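Local coordinates for genome polyprotein (Rhinovirus C, PDB 6KU8) that acts as the viral 3C cysteine protease, probably cutting the polyprotein at defined sites, and is captured here with the inhibitor rupintrivir, at residues 14-19 with 82-87; 62-67 with 74-79; 69-74 with 134-139. One frame throughout, in Å; residues are numbered along the deposited sequence.

In the fold
From the N terminus, helix 8-17 runs into strand 18-23, and residues 14-19 meet 82-87 in contact 1. This closes a loop holding most of the six-stranded first barrel. Nested inside it, contact 2 pairs strand 55-66 with strand 75-80, next to each other in that barrel. The connection between these two strands reaches out as residues 69-74 and meets 134-139 of the second sheet in contact 3, which therefore crosses both other contacts along the chain. Contacts 2 and 3 share Glu74 and both touch the inhibitor. Contacts 1 and 3 lie on opposite sides of the chain's centre, their own centres about 26 Å apart.

Contact 1 (14-19 with 82-87); sequences IKRNCH and QNEKFR
Arg16 reaches from the last turn of helix 8-17 across the loop at Glu84-Arg87. Its CG stands anti to the backbone N (chi1 173°), which sets CG beside Arg87 CB (3.8 Å); the chain then bends at chi2. The same CB lies 3.9 Å above the centre of one face of the Arg16 guanidinium. In the plane of the same group, NH2 gives a nearly straight bond to Lys85 O (3.1 Å, 172°). Glu84 slides past Arg16 in the opposite direction, its carboxylate turned 40° from the guanidinium, and NH1 and OE1 form a long salt bridge at 3.4 Å.

Asn17 crosses Arg87 at about a right angle. Its ND2 points at a lone pair of Arg87 O (2.9 Å), while OD1 receives a weaker, bent bond from Arg87 N (3.1 Å). His19 brings NE2 to the ring edge of Phe86, 4.0 Å from CE1. That nitrogen also meets a water which donates to Arg16 O and Glu84 OE1, and ND1 bonds to Asp53.

The loop backbone is thus gripped largely by side chains of the helix end, with Asn17 acting as both donor and acceptor toward Arg87, and Glu84 probably offsets part of the charge of Arg16.

Contact 2 (62-67 with 74-79); sequences QCILTD and EITLLW. With AG7 (4-{2-(4-fluoro-benzyl)-6-methyl-5-[(5-methyl-isoxazole-3-carbonyl)-amino]-4-oxo-heptanoylamino}-5-(2-oxo-pyrrolidin-3-yl)-pentanoic acid ethyl ester), chain B.
Leu65 and Ile75 meet where strand 62-66 runs antiparallel to strand 75-79, and the side chain of Leu65 can be traced across its partner strand. Its backbone N bonds to Ile75 O (2.9 Å), and CB rests 3.3 Å from that same oxygen. CG, anti to the carbonyl carbon (chi1 -66°), lies 3.7 Å from Ile75 O and also approaches Leu77 CG. At the tip, CD1 touches two branches, 3.6 Å from Ile75 CG2 and 3.8 Å from Leu77 CD2. Leu65 crosses both side chains at a slant.

Further along, Cys63 and Leu77 form a hydrogen-bonded pair, each N bonding to the other's O. Cys63 SG then stands at the edge of the Trp79 indole, 4.9 Å from the centroid of its five-membered ring. On the other face Ile64 pairs with Thr76, and Gln62 CG reaches Thr76 CG2 diagonally at 3.6 Å; Thr76 OG1 bonds to Thr42. A water joins Leu65 O to Glu74 N.

Within the first barrel, strand 75-80 lies between strands 55-66 and 37-41 in the sheet. Val39 of the latter touches Ile75 and Leu77, while Tyr181 and Phe182 near the C terminus reach Leu65 and Leu77 respectively.

Contact 3 (69-74 with 134-139); sequences NDTDTE and PTCRLL. With AG7 (4-{2-(4-fluoro-benzyl)-6-methyl-5-[(5-methyl-isoxazole-3-carbonyl)-amino]-4-oxo-heptanoylamino}-5-(2-oxo-pyrrolidin-3-yl)-pentanoic acid ethyl ester), chain B.
The meeting of Asp72 with Thr135 and Cys136 is a backbone contact between the two halves of the protease: residues 69-74 extend from the first barrel and lie against strand 133-136 of the second sheet. Cys136 N donates to Asp72 O (2.9 Å, 164°), and Thr135 CA approaches the same oxygen at 3.3 Å, so one carbonyl takes both contacts. To one side of this bond, the CG2 methyl of Thr71 packs 3.5 Å from Pro134 O. A water accepts from Asp72 N and donates to Pro134 O, while Asp72 OD2 bonds to Asn133. Thr73 OG1 sits between the backbone N and the carbonyl carbon (chi1 67°), where it bonds to Leu65 O and Ile75 N of the first barrel, while CG2 lies 3.8 Å from Cys136 SG.

Such a junction suits the chymotrypsin-like fold of picornaviral 3C proteases, in which the active site lies in the cleft between two barrels. Glu74 is probably the acidic member of a Cys-His-Glu triad, and its OE2 bonds to His43 ND1. Its side chain crosses Thr135 obliquely, with CB 3.8 Å from Thr135 CG2. A water lies between the tips, donating to Glu74 OE1 (2.9 Å) and bonded to Thr135 OG1, which also bonds to Asn133 O. The fluorobenzyl group of rupintrivir lies against both residues, C08 being 3.5 Å from Glu74 CD and F1 3.5 Å from Thr135 OG1.

Contact 1 (14-19 with 82-87)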
# COMPACT_ATOMS: atom_id res chain seq x y z
N ILE A 14 6.51 -9.56 -1.88
CA ILE A 14 7.37 -8.43 -2.24
C ILE A 14 8.13 -8.73 -3.53
O ILE A 14 8.16 -7.91 -4.46
CB ILE A 14 8.33 -8.10 -1.08
CG1 ILE A 14 7.57 -7.78 0.21
CG2 ILE A 14 9.26 -6.93 -1.46
CD1 ILE A 14 6.65 -6.55 0.12
N LYS A 15 8.78 -9.90 -3.60
CA LYS A 15 9.60 -10.23 -4.76
C LYS A 15 8.77 -10.30 -6.04
O LYS A 15 9.24 -9.91 -7.12
CB LYS A 15 10.32 -11.56 -4.54
CG LYS A 15 11.43 -11.50 -3.49
CD LYS A 15 12.76 -12.02 -4.05
CE LYS A 15 12.64 -13.46 -4.55
NZ LYS A 15 13.98 -14.10 -4.82
N ARG A 16 7.55 -10.84 -5.96
CA ARG A 16 6.78 -11.12 -7.17
C ARG A 16 5.99 -9.91 -7.64
O ARG A 16 5.88 -9.67 -8.84
CB ARG A 16 5.85 -12.31 -6.93
CG ARG A 16 4.86 -12.61 -8.08
CD ARG A 16 5.59 -12.95 -9.41
NE ARG A 16 4.70 -13.30 -10.52
CZ ARG A 16 4.06 -12.40 -11.29
NH1 ARG A 16 4.19 -11.10 -11.05
NH2 ARG A 16 3.28 -12.81 -12.29
N ASN A 17 5.45 -9.11 -6.70
CA ASN A 17 4.46 -8.10 -7.05
C ASN A 17 4.85 -6.66 -6.70
O ASN A 17 4.12 -5.75 -7.09
CB ASN A 17 3.12 -8.42 -6.37
CG ASN A 17 2.12 -9.13 -7.31
OD1 ASN A 17 2.49 -9.70 -8.35
ND2 ASN A 17 0.84 -9.08 -6.94
N CYS A 18 5.95 -6.43 -5.99
CA CYS A 18 6.27 -5.09 -5.51
C CYS A 18 7.46 -4.50 -6.25
O CYS A 18 8.39 -5.21 -6.65
CB CYS A 18 6.53 -5.13 -4.00
SG CYS A 18 4.97 -5.47 -3.08
N HIS A 19 7.41 -3.17 -6.41
CA HIS A 19 8.38 -2.40 -7.17
C HIS A 19 8.61 -1.06 -6.49
O HIS A 19 7.73 -0.55 -5.77
CB HIS A 19 7.92 -2.20 -8.62
CG HIS A 19 7.63 -3.48 -9.32
ND1 HIS A 19 8.57 -4.13 -10.10
CD2 HIS A 19 6.53 -4.27 -9.32
CE1 HIS A 19 8.05 -5.25 -10.57
NE2 HIS A 19 6.81 -5.36 -10.11
N GLN A 82 2.01 -1.82 -19.53
CA GLN A 82 3.06 -2.84 -19.45
C GLN A 82 2.48 -4.15 -19.97
O GLN A 82 1.26 -4.36 -19.95
CB GLN A 82 3.56 -3.05 -18.01
CG GLN A 82 2.56 -3.80 -17.13
CD GLN A 82 2.89 -3.81 -15.64
OE1 GLN A 82 3.67 -3.00 -15.15
NE2 GLN A 82 2.26 -4.74 -14.91
N ASN A 83 3.38 -5.03 -20.43
CA ASN A 83 2.99 -6.37 -20.85
C ASN A 83 2.85 -7.31 -19.67
O ASN A 83 2.01 -8.22 -19.70
CB ASN A 83 4.03 -6.95 -21.82
CG ASN A 83 3.64 -8.31 -22.37
OD1 ASN A 83 2.57 -8.47 -22.95
ND2 ASN A 83 4.51 -9.29 -22.21
N GLU A 84 3.64 -7.11 -18.62
CA GLU A 84 3.60 -8.01 -17.48
C GLU A 84 2.23 -7.98 -16.80
O GLU A 84 1.57 -6.94 -16.71
CB GLU A 84 4.68 -7.64 -16.46
CG GLU A 84 4.58 -8.49 -15.20
CD GLU A 84 5.46 -8.00 -14.07
OE1 GLU A 84 5.42 -8.63 -12.99
OE2 GLU A 84 6.17 -6.98 -14.27
N LYS A 85 1.82 -9.14 -16.30
CA LYS A 85 0.64 -9.30 -15.47
C LYS A 85 1.08 -9.61 -14.04
O LYS A 85 1.84 -10.55 -13.80
CB LYS A 85 -0.26 -10.43 -15.98
CG LYS A 85 -0.63 -10.33 -17.45
CD LYS A 85 -1.94 -9.58 -17.66
CE LYS A 85 -2.39 -9.62 -19.11
NZ LYS A 85 -1.40 -8.97 -20.02
N PHE A 86 0.59 -8.81 -13.10
CA PHE A 86 0.84 -9.12 -11.71
C PHE A 86 0.19 -10.46 -11.35
O PHE A 86 -0.85 -10.83 -11.90
CB PHE A 86 0.29 -7.99 -10.82
CG PHE A 86 0.95 -6.65 -11.07
CD1 PHE A 86 2.33 -6.50 -10.92
CD2 PHE A 86 0.20 -5.55 -11.45
CE1 PHE A 86 2.95 -5.27 -11.15
CE2 PHE A 86 0.80 -4.31 -11.68
CZ PHE A 86 2.18 -4.17 -11.54
N ARG A 87 0.84 -11.19 -10.46
CA ARG A 87 0.18 -12.31 -9.80
C ARG A 87 -1.08 -11.81 -9.11
O ARG A 87 -1.04 -10.85 -8.34
CB ARG A 87 1.13 -12.95 -8.80
CG ARG A 87 0.55 -14.06 -7.97
CD ARG A 87 1.62 -14.56 -7.03
NE ARG A 87 1.08 -15.02 -5.75
CZ ARG A 87 1.70 -14.86 -4.58
NH1 ARG A 87 1.15 -15.33 -3.47
NH2 ARG A 87 2.87 -14.21 -4.52
O HOH W 1 5.49 -7.54 -10.42

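Contact 2 (62-67 with 74-79)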
# COMPACT_ATOMS: atom_id res chain seq x y z
N GLN A 62 -5.58 6.37 -13.79
CA GLN A 62 -5.32 6.54 -12.36
C GLN A 62 -6.66 6.72 -11.66
O GLN A 62 -7.50 7.50 -12.12
CB GLN A 62 -4.39 7.74 -12.14
CG GLN A 62 -4.17 8.16 -10.69
CD GLN A 62 -3.05 9.20 -10.53
OE1 GLN A 62 -2.31 9.48 -11.48
NE2 GLN A 62 -2.92 9.76 -9.33
N CYS A 63 -6.89 5.96 -10.58
CA CYS A 63 -8.13 6.09 -9.80
C CYS A 63 -7.78 6.39 -8.35
O CYS A 63 -7.22 5.54 -7.64
CB CYS A 63 -8.99 4.82 -9.87
SG CYS A 63 -9.28 4.20 -11.52
N ILE A 64 -8.12 7.59 -7.89
CA ILE A 64 -7.88 7.99 -6.51
C ILE A 64 -9.11 7.56 -5.72
O ILE A 64 -10.20 8.09 -5.91
CB ILE A 64 -7.63 9.50 -6.41
CG1 ILE A 64 -6.38 9.87 -7.22
CG2 ILE A 64 -7.48 9.94 -4.96
CD1 ILE A 64 -6.17 11.36 -7.42
N LEU A 65 -8.94 6.56 -4.85
CA LEU A 65 -10.08 5.94 -4.19
C LEU A 65 -10.56 6.77 -3.01
O LEU A 65 -9.77 7.28 -2.21
CB LEU A 65 -9.73 4.53 -3.72
CG LEU A 65 -9.44 3.54 -4.85
CD1 LEU A 65 -9.08 2.16 -4.29
CD2 LEU A 65 -10.63 3.46 -5.82
N THR A 66 -11.87 6.83 -2.88
CA THR A 66 -12.57 7.66 -1.92
C THR A 66 -13.67 6.81 -1.30
O THR A 66 -14.08 5.80 -1.88
CB THR A 66 -13.10 8.91 -2.66
OG1 THR A 66 -12.60 10.09 -2.03
CG2 THR A 66 -14.61 8.92 -2.73
N ASP A 67 -14.13 7.18 -0.11
CA ASP A 67 -15.32 6.53 0.42
C ASP A 67 -16.56 7.22 -0.16
O ASP A 67 -16.46 8.14 -0.97
CB ASP A 67 -15.29 6.52 1.96
CG ASP A 67 -15.53 7.89 2.58
OD1 ASP A 67 -15.63 8.91 1.87
OD2 ASP A 67 -15.62 7.95 3.83
N GLU A 74 -6.41 7.32 0.78
CA GLU A 74 -4.96 7.35 0.62
C GLU A 74 -4.50 6.26 -0.35
O GLU A 74 -3.28 6.09 -0.55
CB GLU A 74 -4.20 7.18 1.94
CG GLU A 74 -3.31 8.34 2.37
CD GLU A 74 -2.73 9.17 1.22
OE1 GLU A 74 -3.41 10.09 0.76
OE2 GLU A 74 -1.58 8.92 0.81
N ILE A 75 -5.42 5.51 -0.95
CA ILE A 75 -5.09 4.51 -1.96
C ILE A 75 -5.40 5.05 -3.34
O ILE A 75 -6.53 5.50 -3.61
CB ILE A 75 -5.85 3.20 -1.71
CG1 ILE A 75 -5.30 2.50 -0.47
CG2 ILE A 75 -5.73 2.30 -2.94
CD1 ILE A 75 -6.21 1.46 0.05
N THR A 76 -4.42 4.98 -4.23
CA THR A 76 -4.59 5.26 -5.64
C THR A 76 -4.28 4.00 -6.43
O THR A 76 -3.29 3.32 -6.15
CB THR A 76 -3.67 6.41 -6.07
OG1 THR A 76 -4.15 7.63 -5.48
CG2 THR A 76 -3.64 6.53 -7.57
N LEU A 77 -5.17 3.66 -7.38
CA LEU A 77 -4.94 2.57 -8.31
C LEU A 77 -4.27 3.11 -9.56
O LEU A 77 -4.70 4.13 -10.11
CB LEU A 77 -6.26 1.88 -8.71
CG LEU A 77 -7.24 1.34 -7.66
CD1 LEU A 77 -8.30 0.47 -8.32
CD2 LEU A 77 -6.52 0.56 -6.58
N LEU A 78 -3.21 2.44 -10.01
CA LEU A 78 -2.59 2.76 -11.29
C LEU A 78 -2.82 1.59 -12.24
O LEU A 78 -2.57 0.44 -11.89
CB LEU A 78 -1.08 3.00 -11.16
CG LEU A 78 -0.60 4.02 -10.13
CD1 LEU A 78 0.92 4.03 -10.14
CD2 LEU A 78 -1.19 5.39 -10.42
N TRP A 79 -3.33 1.90 -13.43
CA TRP A 79 -3.39 0.91 -14.51
C TRP A 79 -2.25 1.26 -15.45
O TRP A 79 -2.24 2.33 -16.06
CB TRP A 79 -4.74 0.93 -15.22
CG TRP A 79 -5.92 0.66 -14.31
CD1 TRP A 79 -6.56 1.56 -13.51
CD2 TRP A 79 -6.62 -0.58 -14.15
NE1 TRP A 79 -7.60 0.95 -12.85
CE2 TRP A 79 -7.66 -0.36 -13.23
CE3 TRP A 79 -6.46 -1.86 -14.70
CZ2 TRP A 79 -8.54 -1.37 -12.84
CZ3 TRP A 79 -7.34 -2.87 -14.31
CH2 TRP A 79 -8.37 -2.62 -13.39
C01 AG7 B . 2.39 11.72 7.71
C02 AG7 B . 2.49 12.14 6.25
O03 AG7 B . 2.62 10.63 8.14
C04 AG7 B . 2.50 10.99 5.25
C05 AG7 B . 2.19 11.68 3.93
C06 AG7 B . 0.68 11.93 3.80
C07 AG7 B . -0.22 10.90 4.01
C08 AG7 B . -1.58 11.12 3.90
C09 AG7 B . -2.06 12.39 3.57
C10 AG7 B . -1.17 13.43 3.35
C11 AG7 B . 0.20 13.20 3.47
N12 AG7 B . 4.16 8.96 5.30
C13 AG7 B . 5.56 8.53 5.47
C14 AG7 B . 5.50 7.53 6.61
C15 AG7 B . 5.29 8.30 7.98
C16 AG7 B . 5.62 7.27 9.18
N17 AG7 B . 6.26 7.94 10.13
O18 AG7 B . 5.32 6.13 9.21
C19 AG7 B . 6.33 7.96 4.27
C20 AG7 B . 5.85 8.61 2.95
C21 AG7 B . 6.94 9.64 2.79
O22 AG7 B . 6.65 10.91 2.29
O23 AG7 B . 8.03 9.35 3.13
C47 AG7 B . 3.90 10.39 5.34
O48 AG7 B . 4.83 11.12 5.47
C50 AG7 B . 7.79 11.72 2.27
C53 AG7 B . 7.50 12.94 1.39
C57 AG7 B . 1.93 12.90 8.56
N58 AG7 B . 1.64 12.45 9.86
C59 AG7 B . 0.58 13.08 10.56
O60 AG7 B . -0.12 13.96 10.16
C78 AG7 B . 3.05 13.93 8.69
C81 AG7 B . 2.59 15.23 9.36
F1 AG7 B . -3.41 12.60 3.46
C82 AG7 B . 4.22 13.31 9.47
C83 AG7 B . 6.45 9.38 9.70
C84 AG7 B . 6.14 9.33 8.13
C1 AG7 B . 0.49 12.49 11.92
O HOH W 2 -7.14 8.61 -1.73

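Contact 3 (69-74 with 134-139)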
# COMPACT_ATOMS: atom_id res chain seq x y z
N ASN A 69 -18.36 9.37 0.93
CA ASN A 69 -18.41 10.79 1.24
C ASN A 69 -17.22 11.53 0.65
O ASN A 69 -16.88 12.62 1.11
CB ASN A 69 -18.49 11.00 2.75
CG ASN A 69 -19.85 10.64 3.31
OD1 ASN A 69 -20.89 11.06 2.79
ND2 ASN A 69 -19.86 9.84 4.37
N ASP A 70 -16.59 10.95 -0.37
CA ASP A 70 -15.49 11.59 -1.09
C ASP A 70 -14.30 11.90 -0.19
O ASP A 70 -13.53 12.82 -0.47
CB ASP A 70 -15.96 12.85 -1.82
CG ASP A 70 -16.87 12.54 -3.00
OD1 ASP A 70 -16.94 11.35 -3.39
OD2 ASP A 70 -17.52 13.47 -3.53
N THR A 71 -14.13 11.13 0.89
CA THR A 71 -12.94 11.24 1.73
C THR A 71 -11.85 10.30 1.20
O THR A 71 -12.12 9.13 0.91
CB THR A 71 -13.26 10.89 3.18
OG1 THR A 71 -14.31 11.76 3.66
CG2 THR A 71 -12.02 11.05 4.06
N ASP A 72 -10.64 10.82 1.08
CA ASP A 72 -9.51 10.03 0.61
C ASP A 72 -9.33 8.76 1.43
O ASP A 72 -9.37 8.78 2.66
CB ASP A 72 -8.23 10.85 0.70
CG ASP A 72 -8.08 11.81 -0.45
OD1 ASP A 72 -8.36 11.39 -1.59
OD2 ASP A 72 -7.67 12.96 -0.21
N THR A 73 -9.13 7.64 0.74
CA THR A 73 -8.63 6.44 1.40
C THR A 73 -7.10 6.42 1.49
O THR A 73 -6.55 5.57 2.20
CB THR A 73 -9.08 5.17 0.66
OG1 THR A 73 -8.43 5.12 -0.62
CG2 THR A 73 -10.58 5.14 0.49
N GLU A 74 -6.41 7.32 0.78
CA GLU A 74 -4.96 7.35 0.62
C GLU A 74 -4.50 6.26 -0.35
O GLU A 74 -3.28 6.09 -0.55
CB GLU A 74 -4.20 7.18 1.94
CG GLU A 74 -3.31 8.34 2.37
CD GLU A 74 -2.73 9.17 1.22
OE1 GLU A 74 -3.41 10.09 0.76
OE2 GLU A 74 -1.58 8.92 0.81
N PRO A 134 -8.12 14.78 5.69
CA PRO A 134 -8.93 13.68 6.23
C PRO A 134 -8.75 12.40 5.41
O PRO A 134 -8.81 12.41 4.18
CB PRO A 134 -10.36 14.22 6.14
CG PRO A 134 -10.21 15.72 6.10
CD PRO A 134 -8.93 15.98 5.37
N THR A 135 -8.51 11.30 6.12
CA THR A 135 -8.23 10.02 5.48
C THR A 135 -9.05 8.95 6.19
O THR A 135 -8.97 8.82 7.41
CB THR A 135 -6.73 9.69 5.56
OG1 THR A 135 -5.96 10.80 5.06
CG2 THR A 135 -6.41 8.45 4.74
N CYS A 136 -9.85 8.19 5.43
CA CYS A 136 -10.79 7.25 6.04
C CYS A 136 -10.26 5.81 5.98
O CYS A 136 -9.24 5.52 5.36
CB CYS A 136 -12.15 7.35 5.33
SG CYS A 136 -12.09 6.77 3.62
N ARG A 137 -10.99 4.92 6.65
CA ARG A 137 -10.77 3.47 6.53
C ARG A 137 -9.33 3.08 6.86
O ARG A 137 -8.76 2.18 6.24
CB ARG A 137 -11.15 2.98 5.14
CG ARG A 137 -12.62 3.26 4.77
CD ARG A 137 -12.96 2.75 3.38
NE ARG A 137 -14.37 2.92 3.08
CZ ARG A 137 -14.91 2.84 1.86
NH1 ARG A 137 -14.14 2.57 0.81
NH2 ARG A 137 -16.21 3.04 1.70
N LEU A 138 -8.74 3.73 7.86
CA LEU A 138 -7.39 3.41 8.29
C LEU A 138 -7.39 2.26 9.29
O LEU A 138 -8.31 2.15 10.11
CB LEU A 138 -6.72 4.63 8.92
CG LEU A 138 -6.33 5.71 7.91
CD1 LEU A 138 -5.87 6.94 8.69
CD2 LEU A 138 -5.25 5.19 6.97
N LEU A 139 -6.37 1.41 9.20
CA LEU A 139 -6.04 0.43 10.23
C LEU A 139 -4.81 0.95 10.98
O LEU A 139 -3.91 1.54 10.37
CB LEU A 139 -5.76 -0.94 9.60
CG LEU A 139 -6.76 -1.47 8.57
CD1 LEU A 139 -6.33 -2.83 7.99
CD2 LEU A 139 -8.15 -1.54 9.20
C01 AG7 B . 2.39 11.72 7.71
C02 AG7 B . 2.49 12.14 6.25
O03 AG7 B . 2.62 10.63 8.14
C04 AG7 B . 2.50 10.99 5.25
C05 AG7 B . 2.19 11.68 3.93
C06 AG7 B . 0.68 11.93 3.80
C07 AG7 B . -0.22 10.90 4.01
C08 AG7 B . -1.58 11.12 3.90
C09 AG7 B . -2.06 12.39 3.57
C10 AG7 B . -1.17 13.43 3.35
C11 AG7 B . 0.20 13.20 3.47
N12 AG7 B . 4.16 8.96 5.30
C13 AG7 B . 5.56 8.53 5.47
C14 AG7 B . 5.50 7.53 6.61
C15 AG7 B . 5.29 8.30 7.98
C16 AG7 B . 5.62 7.27 9.18
N17 AG7 B . 6.26 7.94 10.13
O18 AG7 B . 5.32 6.13 9.21
C19 AG7 B . 6.33 7.96 4.27
C20 AG7 B . 5.85 8.61 2.95
C21 AG7 B . 6.94 9.64 2.79
O22 AG7 B . 6.65 10.91 2.29
O23 AG7 B . 8.03 9.35 3.13
C47 AG7 B . 3.90 10.39 5.34
O48 AG7 B . 4.83 11.12 5.47
C50 AG7 B . 7.79 11.72 2.27
C53 AG7 B . 7.50 12.94 1.39
C57 AG7 B . 1.93 12.90 8.56
N58 AG7 B . 1.64 12.45 9.86
C59 AG7 B . 0.58 13.08 10.56
O60 AG7 B . -0.12 13.96 10.16
C78 AG7 B . 3.05 13.93 8.69
C81 AG7 B . 2.59 15.23 9.36
F1 AG7 B . -3.41 12.60 3.46
C82 AG7 B . 4.22 13.31 9.47
C83 AG7 B . 6.45 9.38 9.70
C84 AG7 B . 6.14 9.33 8.13
C1 AG7 B . 0.49 12.49 11.92
O HOH W 3 -10.14 13.47 2.18
O HOH W 4 -7.87 3.74 3.80
O HOH W 5 -5.06 11.37 2.77